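PDB 6I86: uncharacterized protein from Chondromyces crocatus, which is of unknown biochemical function but is encoded in the crocagin gene cluster and probably takes part in making this ribosomally derived, modified peptide. Local coordinates for residues R41-R44 and L45-A48; N106-V109 and L110-P113; V125-E128 and S129-Y132; V134-A137 and E138-P141. All blocks are in the same frame, centred on the assembly; numbering follows the deposited sequence.

Contact 1. Residues R41-R44 and L45-A48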
loop_
_atom_site.group_PDB
_atom_site.type_symbol
_atom_site.label_atom_id
_atom_site.label_comp_id
_atom_site.label_asym_id
_atom_site.label_seq_id
_atom_site.Cartn_x
_atom_site.Cartn_y
_atom_site.Cartn_z
ATOM N N ARG A 41 9.336 -6.520 14.046
ATOM C CA ARG A 41 8.571 -7.595 13.429
ATOM C C ARG A 41 7.879 -7.133 12.154
ATOM O O ARG A 41 7.596 -7.954 11.274
ATOM C CB ARG A 41 7.567 -8.158 14.435
ATOM C CG ARG A 41 8.229 -8.982 15.531
ATOM C CD ARG A 41 7.236 -9.538 16.538
ATOM N NE ARG A 41 6.851 -8.542 17.530
ATOM C CZ ARG A 41 5.641 -7.998 17.614
ATOM N NH1 ARG A 41 4.685 -8.364 16.771
ATOM N NH2 ARG A 41 5.384 -7.094 18.548
ATOM N N ILE A 42 7.602 -5.832 12.030
ATOM C CA ILE A 42 7.145 -5.291 10.752
ATOM C C ILE A 42 8.228 -5.458 9.693
ATOM O O ILE A 42 7.963 -5.888 8.565
ATOM C CB ILE A 42 6.732 -3.815 10.902
ATOM C CG1 ILE A 42 5.528 -3.678 11.834
ATOM C CG2 ILE A 42 6.423 -3.207 9.545
ATOM C CD1 ILE A 42 5.032 -2.258 11.971
ATOM N N TRP A 43 9.472 -5.117 10.045
ATOM C CA TRP A 43 10.566 -5.209 9.083
ATOM C C TRP A 43 10.831 -6.652 8.677
ATOM O O TRP A 43 11.212 -6.921 7.532
ATOM C CB TRP A 43 11.830 -4.576 9.659
ATOM C CG TRP A 43 12.839 -4.230 8.613
ATOM C CD1 TRP A 43 14.002 -4.889 8.338
ATOM C CD2 TRP A 43 12.763 -3.146 7.680
ATOM N NE1 TRP A 43 14.660 -4.275 7.300
ATOM C CE2 TRP A 43 13.920 -3.202 6.878
ATOM C CE3 TRP A 43 11.831 -2.130 7.451
ATOM C CZ2 TRP A 43 14.168 -2.281 5.864
ATOM C CZ3 TRP A 43 12.078 -1.218 6.445
ATOM C CH2 TRP A 43 13.238 -1.298 5.664
ATOM N N ARG A 44 10.649 -7.595 9.604
ATOM C CA ARG A 44 10.821 -9.002 9.259
ATOM C C ARG A 44 9.742 -9.467 8.292
ATOM O O ARG A 44 10.018 -10.250 7.375
ATOM C CB ARG A 44 10.814 -9.859 10.519
ATOM C CG ARG A 44 12.029 -9.660 11.386
ATOM C CD ARG A 44 12.372 -10.940 12.098
ATOM N NE ARG A 44 11.377 -11.317 13.097
ATOM C CZ ARG A 44 11.341 -10.826 14.332
ATOM N NH1 ARG A 44 12.241 -9.930 14.716
ATOM N NH2 ARG A 44 10.409 -11.230 15.182
ATOM N N LEU A 45 8.505 -9.002 8.483
ATOM C CA LEU A 45 7.451 -9.305 7.522
ATOM C C LEU A 45 7.767 -8.707 6.157
ATOM O O LEU A 45 7.500 -9.329 5.122
ATOM C CB LEU A 45 6.105 -8.796 8.038
ATOM C CG LEU A 45 5.460 -9.570 9.187
ATOM C CD1 LEU A 45 4.196 -8.868 9.669
ATOM C CD2 LEU A 45 5.157 -10.999 8.762
ATOM N N LYS A 46 8.342 -7.500 6.137
ATOM C CA LYS A 46 8.747 -6.897 4.871
ATOM C C LYS A 46 9.843 -7.716 4.202
ATOM O O LYS A 46 9.791 -7.976 2.994
ATOM C CB LYS A 46 9.218 -5.461 5.096
ATOM C CG LYS A 46 9.790 -4.805 3.850
ATOM C CD LYS A 46 10.300 -3.403 4.134
ATOM C CE LYS A 46 11.454 -3.054 3.211
ATOM N NZ LYS A 46 11.155 -3.414 1.798
ATOM N N ILE A 47 10.852 -8.124 4.977
ATOM C CA ILE A 47 11.931 -8.942 4.430
ATOM C C ILE A 47 11.377 -10.238 3.851
ATOM O O ILE A 47 11.835 -10.714 2.805
ATOM C CB ILE A 47 12.994 -9.214 5.514
ATOM C CG1 ILE A 47 13.724 -7.921 5.883
ATOM C CG2 ILE A 47 13.993 -10.264 5.047
ATOM C CD1 ILE A 47 14.693 -8.075 7.036
ATOM N N ALA A 48 10.375 -10.817 4.509
ATOM C CA ALA A 48 9.776 -12.074 4.078
ATOM C C ALA A 48 8.726 -11.893 2.990
ATOM O O ALA A 48 8.049 -12.865 2.638
ATOM C CB ALA A 48 9.162 -12.803 5.277
#
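W43 and K46, three residues apart on helix 38-47, run their side chains alongside each other in the same direction, and the lysine's methylenes cover one face of the indole. In both, CG stands anti to the backbone N (chi1 -161° in W43, 174° in K46), which sends the two chains off the same flank of the helix. K46 CD lies above the rim of the six-membered ring, 3.6 Å from W43 CZ3, and K46 CE reaches farther over the face, 3.5 Å from W43 CH2, in a CH-pi contact. The chain bends at its last torsion, leaving K46 NZ 5.3 Å from the centroid of the six-membered ring of W43, so any cation-pi attraction is weak. On the pyrrole side, I47 CD1 meets W43 CD1 obliquely at 3.5 Å; L53 of strand 51-55 also touches the tryptophan. L45 leans back on the previous turn, its CG 3.4 Å from R41 O, and its side chain also touches C25, I27, F32 and L51. Successive i to i+4 backbone bonds tie the segment together: L45 N to R41 O, K46 N to I42 O at 2.9 Å, I47 N to W43 O at 2.8 Å and A48 N to R44 O, the last reached as the chain leaves the helix. Cutting K46 back to an alanine is likely to uncover that face of the indole and let the W43 ring turn more freely. Within the helix, the grip on W43 is chiefly dispersive, made by aliphatic carbon, with charge adding little.

Contact 2. Residues N106-V109 and L110-P113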
loop_
_atom_site.group_PDB
_atom_site.type_symbol
_atom_site.label_atom_id
_atom_site.label_comp_id
_atom_site.label_asym_id
_atom_site.label_seq_id
_atom_site.Cartn_x
_atom_site.Cartn_y
_atom_site.Cartn_z
ATOM N N ASN A 106 -7.476 -2.277 9.083
ATOM C CA ASN A 106 -8.024 -3.415 8.344
ATOM C C ASN A 106 -8.810 -2.942 7.123
ATOM O O ASN A 106 -9.931 -3.380 6.855
ATOM C CB ASN A 106 -8.882 -4.288 9.262
ATOM C CG ASN A 106 -9.312 -5.581 8.604
ATOM O OD1 ASN A 106 -8.581 -6.155 7.797
ATOM N ND2 ASN A 106 -10.509 -6.045 8.941
ATOM N N ARG A 107 -8.208 -2.016 6.385
ATOM C CA ARG A 107 -8.867 -1.395 5.245
ATOM C C ARG A 107 -8.748 -2.302 4.028
ATOM O O ARG A 107 -7.642 -2.536 3.529
ATOM C CB ARG A 107 -8.252 -0.027 4.962
ATOM C CG ARG A 107 -8.850 0.679 3.762
ATOM C CD ARG A 107 -10.188 1.316 4.107
ATOM N NE ARG A 107 -10.112 2.156 5.300
ATOM C CZ ARG A 107 -9.756 3.438 5.289
ATOM N NH1 ARG A 107 -9.443 4.033 4.147
ATOM N NH2 ARG A 107 -9.714 4.126 6.422
ATOM N N HIS A 108 -9.880 -2.809 3.550
ATOM C CA HIS A 108 -9.864 -3.674 2.378
ATOM C C HIS A 108 -9.441 -2.883 1.148
ATOM O O HIS A 108 -9.994 -1.816 0.860
ATOM C CB HIS A 108 -11.234 -4.305 2.149
ATOM C CG HIS A 108 -11.271 -5.237 0.979
ATOM N ND1 HIS A 108 -12.256 -5.191 0.016
ATOM C CD2 HIS A 108 -10.433 -6.236 0.610
ATOM C CE1 HIS A 108 -12.027 -6.124 -0.890
ATOM N NE2 HIS A 108 -10.927 -6.773 -0.554
ATOM N N VAL A 109 -8.460 -3.408 0.424
ATOM C CA VAL A 109 -7.946 -2.784 -0.790
ATOM C C VAL A 109 -8.458 -3.503 -2.031
ATOM O O VAL A 109 -9.202 -2.933 -2.833
ATOM C CB VAL A 109 -6.403 -2.736 -0.773
ATOM C CG1 VAL A 109 -5.900 -2.101 -2.039
ATOM C CG2 VAL A 109 -5.897 -1.992 0.456
ATOM N N LEU A 110 -8.066 -4.762 -2.205
ATOM C CA LEU A 110 -8.497 -5.585 -3.319
ATOM C C LEU A 110 -8.506 -7.037 -2.868
ATOM O O LEU A 110 -7.757 -7.426 -1.968
ATOM C CB LEU A 110 -7.575 -5.421 -4.539
ATOM C CG LEU A 110 -7.676 -4.174 -5.420
ATOM C CD1 LEU A 110 -6.603 -4.193 -6.503
ATOM C CD2 LEU A 110 -9.059 -4.070 -6.042
ATOM N N THR A 111 -9.366 -7.834 -3.491
ATOM C CA THR A 111 -9.311 -9.285 -3.368
ATOM C C THR A 111 -8.851 -9.848 -4.704
ATOM O O THR A 111 -9.543 -9.700 -5.717
ATOM C CB THR A 111 -10.662 -9.876 -2.966
ATOM O OG1 THR A 111 -10.983 -9.460 -1.631
ATOM C CG2 THR A 111 -10.605 -11.398 -3.013
ATOM N N VAL A 112 -7.683 -10.478 -4.703
ATOM C CA VAL A 112 -7.066 -10.998 -5.920
ATOM C C VAL A 112 -6.930 -12.507 -5.754
ATOM O O VAL A 112 -7.166 -13.019 -4.649
ATOM C CB VAL A 112 -5.709 -10.323 -6.176
ATOM C CG1 VAL A 112 -5.896 -8.827 -6.397
ATOM C CG2 VAL A 112 -4.763 -10.589 -5.015
ATOM N N PRO A 113 -6.591 -13.262 -6.797
ATOM C CA PRO A 113 -6.315 -14.692 -6.610
ATOM C C PRO A 113 -5.167 -14.896 -5.639
ATOM O O PRO A 113 -4.184 -14.140 -5.656
ATOM C CB PRO A 113 -5.942 -15.168 -8.021
ATOM C CG PRO A 113 -6.652 -14.227 -8.922
ATOM C CD PRO A 113 -6.598 -12.895 -8.227
#
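H108 and T111 supply the one side-chain hydrogen bond between the two segments: H108 NE2 and T111 OG1 stand 2.9 Å apart, and either could be the donor. The hydroxyl lies at the edge of the imidazole, near its plane, as does T111 CB, and the bond is bent, with an angle of 139° at the hydrogen. With H108 CG anti to its own N (chi1 -178°), the ring reaches along the strand past L110, and the two side chains cross at about a right angle. Van der Waals contact with the backbone accompanies the bond. H108 NE2 sits 3.4 Å from L110 C, and one face of the ring lies over L110 N, 4.0 Å from H108 CD2. The apolar contacts are between the middle residues, whose side chains meet only loosely, V109 CG1 to L110 CG at 4.3 Å; L110 CG is closer to the peptide, 3.2 Å from V109 O. Backbone bonds explain the arrangement: V109 and L110 both pair with L95, a classic beta bulge, and V109 has the helix-like psi of -65° that goes with it. In a regular strand, residues three apart would point to opposite faces; the extra residue puts V109 and L110 on one face and H108 with T111 on the other. Strand 107-111 is an outer strand of the four-stranded antiparallel sheet, in a hairpin with strand 94-99, where H108 touches R94; V109 and L110 pack on C66 of strand 60-69, and L110 also meets A8 of strand 4-14.

Contact 3. Residues V125-E128 and S129-Y132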
loop_
_atom_site.group_PDB
_atom_site.type_symbol
_atom_site.label_atom_id
_atom_site.label_comp_id
_atom_site.label_asym_id
_atom_site.label_seq_id
_atom_site.Cartn_x
_atom_site.Cartn_y
_atom_site.Cartn_z
ATOM N N VAL A 125 6.614 12.158 -4.368
ATOM C CA VAL A 125 6.852 13.021 -3.216
ATOM C C VAL A 125 6.281 14.410 -3.472
ATOM O O VAL A 125 5.800 15.078 -2.546
ATOM C CB VAL A 125 8.360 13.073 -2.897
ATOM C CG1 VAL A 125 8.625 13.978 -1.707
ATOM C CG2 VAL A 125 8.894 11.675 -2.633
ATOM N N HIS A 126 6.310 14.863 -4.728
ATOM C CA HIS A 126 5.726 16.156 -5.072
ATOM C C HIS A 126 4.228 16.173 -4.791
ATOM O O HIS A 126 3.701 17.137 -4.224
ATOM C CB HIS A 126 6.005 16.476 -6.538
ATOM C CG HIS A 126 5.749 17.905 -6.903
ATOM N ND1 HIS A 126 4.785 18.280 -7.814
ATOM C CD2 HIS A 126 6.331 19.052 -6.478
ATOM C CE1 HIS A 126 4.784 19.597 -7.935
ATOM N NE2 HIS A 126 5.714 20.088 -7.135
ATOM N N GLU A 127 3.524 15.109 -5.181
ATOM C CA GLU A 127 2.091 15.042 -4.919
ATOM C C GLU A 127 1.813 14.837 -3.436
ATOM O O GLU A 127 0.878 15.433 -2.887
ATOM C CB GLU A 127 1.458 13.922 -5.745
ATOM C CG GLU A 127 -0.066 13.904 -5.717
ATOM C CD GLU A 127 -0.683 15.054 -6.490
ATOM O OE1 GLU A 127 0.030 15.687 -7.296
ATOM O OE2 GLU A 127 -1.889 15.320 -6.301
ATOM N N GLU A 128 2.611 13.990 -2.775
ATOM C CA GLU A 128 2.454 13.771 -1.339
ATOM C C GLU A 128 2.528 15.080 -0.567
ATOM O O GLU A 128 1.707 15.336 0.322
ATOM C CB GLU A 128 3.526 12.802 -0.835
ATOM C CG GLU A 128 3.615 12.735 0.683
ATOM C CD GLU A 128 4.891 12.088 1.180
ATOM O OE1 GLU A 128 5.402 11.167 0.504
ATOM O OE2 GLU A 128 5.380 12.495 2.253
ATOM N N SER A 129 3.498 15.930 -0.905
ATOM C CA SER A 129 3.705 17.189 -0.198
ATOM C C SER A 129 2.583 18.196 -0.418
ATOM O O SER A 129 2.613 19.264 0.205
ATOM C CB SER A 129 5.044 17.804 -0.612
ATOM O OG SER A 129 5.057 18.117 -1.994
ATOM N N LYS A 130 1.607 17.902 -1.277
ATOM C CA LYS A 130 0.431 18.754 -1.397
ATOM C C LYS A 130 -0.617 18.472 -0.332
ATOM O O LYS A 130 -1.574 19.243 -0.213
ATOM C CB LYS A 130 -0.232 18.581 -2.767
ATOM C CG LYS A 130 0.594 18.999 -3.966
ATOM C CD LYS A 130 -0.163 18.676 -5.250
ATOM C CE LYS A 130 0.691 18.906 -6.484
ATOM N NZ LYS A 130 -0.010 18.456 -7.718
ATOM N N HIS A 131 -0.463 17.395 0.440
ATOM C CA HIS A 131 -1.569 16.832 1.204
ATOM C C HIS A 131 -1.236 16.651 2.679
ATOM O O HIS A 131 -1.871 15.839 3.360
ATOM C CB HIS A 131 -1.994 15.505 0.574
ATOM C CG HIS A 131 -2.361 15.628 -0.872
ATOM N ND1 HIS A 131 -1.785 14.854 -1.857
ATOM C CD2 HIS A 131 -3.233 16.452 -1.502
ATOM C CE1 HIS A 131 -2.293 15.192 -3.030
ATOM N NE2 HIS A 131 -3.175 16.158 -2.841
ATOM N N TYR A 132 -0.256 17.397 3.190
ATOM C CA TYR A 132 0.040 17.360 4.617
ATOM C C TYR A 132 -1.009 18.093 5.442
ATOM O O TYR A 132 -1.156 17.802 6.633
ATOM C CB TYR A 132 1.422 17.960 4.885
ATOM C CG TYR A 132 2.558 17.199 4.242
ATOM C CD1 TYR A 132 2.544 15.812 4.183
ATOM C CD2 TYR A 132 3.645 17.866 3.694
ATOM C CE1 TYR A 132 3.583 15.110 3.597
ATOM C CE2 TYR A 132 4.687 17.174 3.107
ATOM C CZ TYR A 132 4.650 15.796 3.060
ATOM O OH TYR A 132 5.685 15.100 2.474
HETATM O O HOH W 1 -2.721 17.051 -8.142
#
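A bend at chi2 (71°) brings the E127 carboxylate beside the K130 ammonium, while K130 runs out extended to meet it; the straighter chain of E128 instead reaches Y132. K130 NZ forms a salt bridge with E127 OE1 at 2.8 Å, on the syn side and 31° out of the carboxylate plane. A water donates to E127 OE2 at 2.7 Å and accepts from K130 NZ, closing a second route between the charges, and G145 N also bonds E127 OE2. K130 CB covers the centre of one face of the H131 ring, whose nitrogens bond D147 and E144. Y132 OH donates to E128 OE2 at 2.6 Å, approaching 43° above the carboxylate plane. E128 to H131 form a type I beta turn, closed by H131 N to E128 O at 3.0 Å; S129 N bonds V125 O. Without the E127 carboxylate, as with an alanine here, the K130 ammonium would probably lose its salt-bridge mate and G145 N its acceptor. E128 is buried yet well supplied with donors, Y132 OH and V57 N at OE2 and W123 NE1 at OE1, which probably makes its negative charge tolerable.

Contact 4. Residues V134-A137 and E138-P141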
loop_
_atom_site.group_PDB
_atom_site.type_symbol
_atom_site.label_atom_id
_atom_site.label_comp_id
_atom_site.label_asym_id
_atom_site.label_seq_id
_atom_site.Cartn_x
_atom_site.Cartn_y
_atom_site.Cartn_z
ATOM N N VAL A 134 -4.354 18.245 4.642
ATOM C CA VAL A 134 -5.703 17.728 4.451
ATOM C C VAL A 134 -6.278 17.327 5.801
ATOM O O VAL A 134 -5.648 16.589 6.570
ATOM C CB VAL A 134 -5.692 16.555 3.460
ATOM C CG1 VAL A 134 -7.090 16.004 3.279
ATOM C CG2 VAL A 134 -5.128 17.003 2.123
ATOM N N GLU A 135 -7.480 17.822 6.101
ATOM C CA GLU A 135 -8.068 17.612 7.420
ATOM C C GLU A 135 -8.724 16.246 7.555
ATOM O O GLU A 135 -8.751 15.682 8.655
ATOM C CB GLU A 135 -9.099 18.702 7.717
ATOM C CG GLU A 135 -8.530 20.107 7.791
ATOM C CD GLU A 135 -9.602 21.170 7.656
ATOM O OE1 GLU A 135 -9.279 22.292 7.214
ATOM O OE2 GLU A 135 -10.769 20.880 7.990
ATOM N N SER A 136 -9.260 15.708 6.465
ATOM C CA SER A 136 -10.004 14.460 6.519
ATOM C C SER A 136 -9.995 13.833 5.135
ATOM O O SER A 136 -9.686 14.492 4.138
ATOM C CB SER A 136 -11.440 14.691 7.007
ATOM O OG SER A 136 -12.209 15.387 6.040
ATOM N N ALA A 137 -10.332 12.541 5.085
ATOM C CA ALA A 137 -10.409 11.849 3.801
ATOM C C ALA A 137 -11.428 12.512 2.887
ATOM O O ALA A 137 -11.244 12.566 1.664
ATOM C CB ALA A 137 -10.770 10.381 4.018
ATOM N N GLU A 138 -12.510 13.026 3.473
ATOM C CA GLU A 138 -13.577 13.649 2.702
ATOM C C GLU A 138 -13.119 14.958 2.073
ATOM O O GLU A 138 -13.599 15.333 0.996
ATOM C CB GLU A 138 -14.799 13.880 3.599
ATOM C CG GLU A 138 -15.323 12.668 4.418
ATOM C CD GLU A 138 -14.333 12.052 5.411
ATOM O OE1 GLU A 138 -13.273 12.646 5.678
ATOM O OE2 GLU A 138 -14.624 10.952 5.926
ATOM N N ALA A 139 -12.196 15.661 2.726
ATOM C CA ALA A 139 -11.671 16.934 2.255
ATOM C C ALA A 139 -10.502 16.777 1.293
ATOM O O ALA A 139 -10.004 17.784 0.777
ATOM C CB ALA A 139 -11.246 17.797 3.448
ATOM N N TYR A 140 -10.043 15.553 1.054
ATOM C CA TYR A 140 -9.038 15.315 0.031
ATOM C C TYR A 140 -9.635 15.675 -1.323
ATOM O O TYR A 140 -10.664 15.097 -1.709
ATOM C CB TYR A 140 -8.576 13.857 0.050
ATOM C CG TYR A 140 -7.341 13.562 -0.786
ATOM C CD1 TYR A 140 -7.397 13.540 -2.175
ATOM C CD2 TYR A 140 -6.120 13.289 -0.181
ATOM C CE1 TYR A 140 -6.270 13.266 -2.938
ATOM C CE2 TYR A 140 -4.989 13.013 -0.933
ATOM C CZ TYR A 140 -5.071 13.002 -2.311
ATOM O OH TYR A 140 -3.955 12.727 -3.070
ATOM N N PRO A 141 -9.052 16.622 -2.054
ATOM C CA PRO A 141 -9.660 17.074 -3.314
ATOM C C PRO A 141 -9.825 15.927 -4.299
ATOM O O PRO A 141 -8.895 15.155 -4.544
ATOM C CB PRO A 141 -8.668 18.125 -3.826
ATOM C CG PRO A 141 -7.939 18.588 -2.600
ATOM C CD PRO A 141 -7.829 17.374 -1.726
HETATM O O HOH W 2 -12.332 12.507 -1.191
#
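A137 O takes two donors, Y140 N at 3.3 Å and a water at 3.1 Å. The amide approaches far above the carbonyl plane, 72° out of it, and the same water also donates to Y140 O, bridging the two carbonyls. A139 N is held less firmly, by weak bonds to S136 O at 3.1 Å and to S136 OG at 3.3 Å. S136 OG, placed between the backbone N and the carbonyl carbon (chi1 70°), also lies 3.0 Å from E138 OE1, at most a weak bond; the E138 chain bends at chi2 (60°) to bring OE1 back beside S136. S136 N is buried without a partner. The frame for all this is a type I beta turn from A137 to Y140, in the long loop between helix 125-128 and strand 148-154. V134 faces the turn from the other arm, its CG1 3.7 Å from Y140 N and 4.2 Å from Y140 CB. The Y140 ring lies clear of the turn, its hydroxyl bonded to D147 and its side chain against I11 and K63. A137 also rests on I11, and V134 on Y61 of strand 60-69.

Contacts 3 and 4 are direct neighbours in the loop region after helix 125-128: their centres are 13 Å apart, and H131 CE1 packs 3.0 Å from Y140 OH. D147 joins them, bonding the H131 ring through one carboxylate oxygen and the Y140 hydroxyl through the other. Contact 2 comes within about 6 Å of contact 4 at the nearest atoms without touching, and both reach I11, R107 by a bond to its carbonyl, A137 and Y140 by side-chain contact. Contact 1 stands apart, its centre about 31 Å from that of contact 4, across the centre of the chain. A glycerol, probably from crystallisation, lies about 4 Å from the V125 side chain of contact 3.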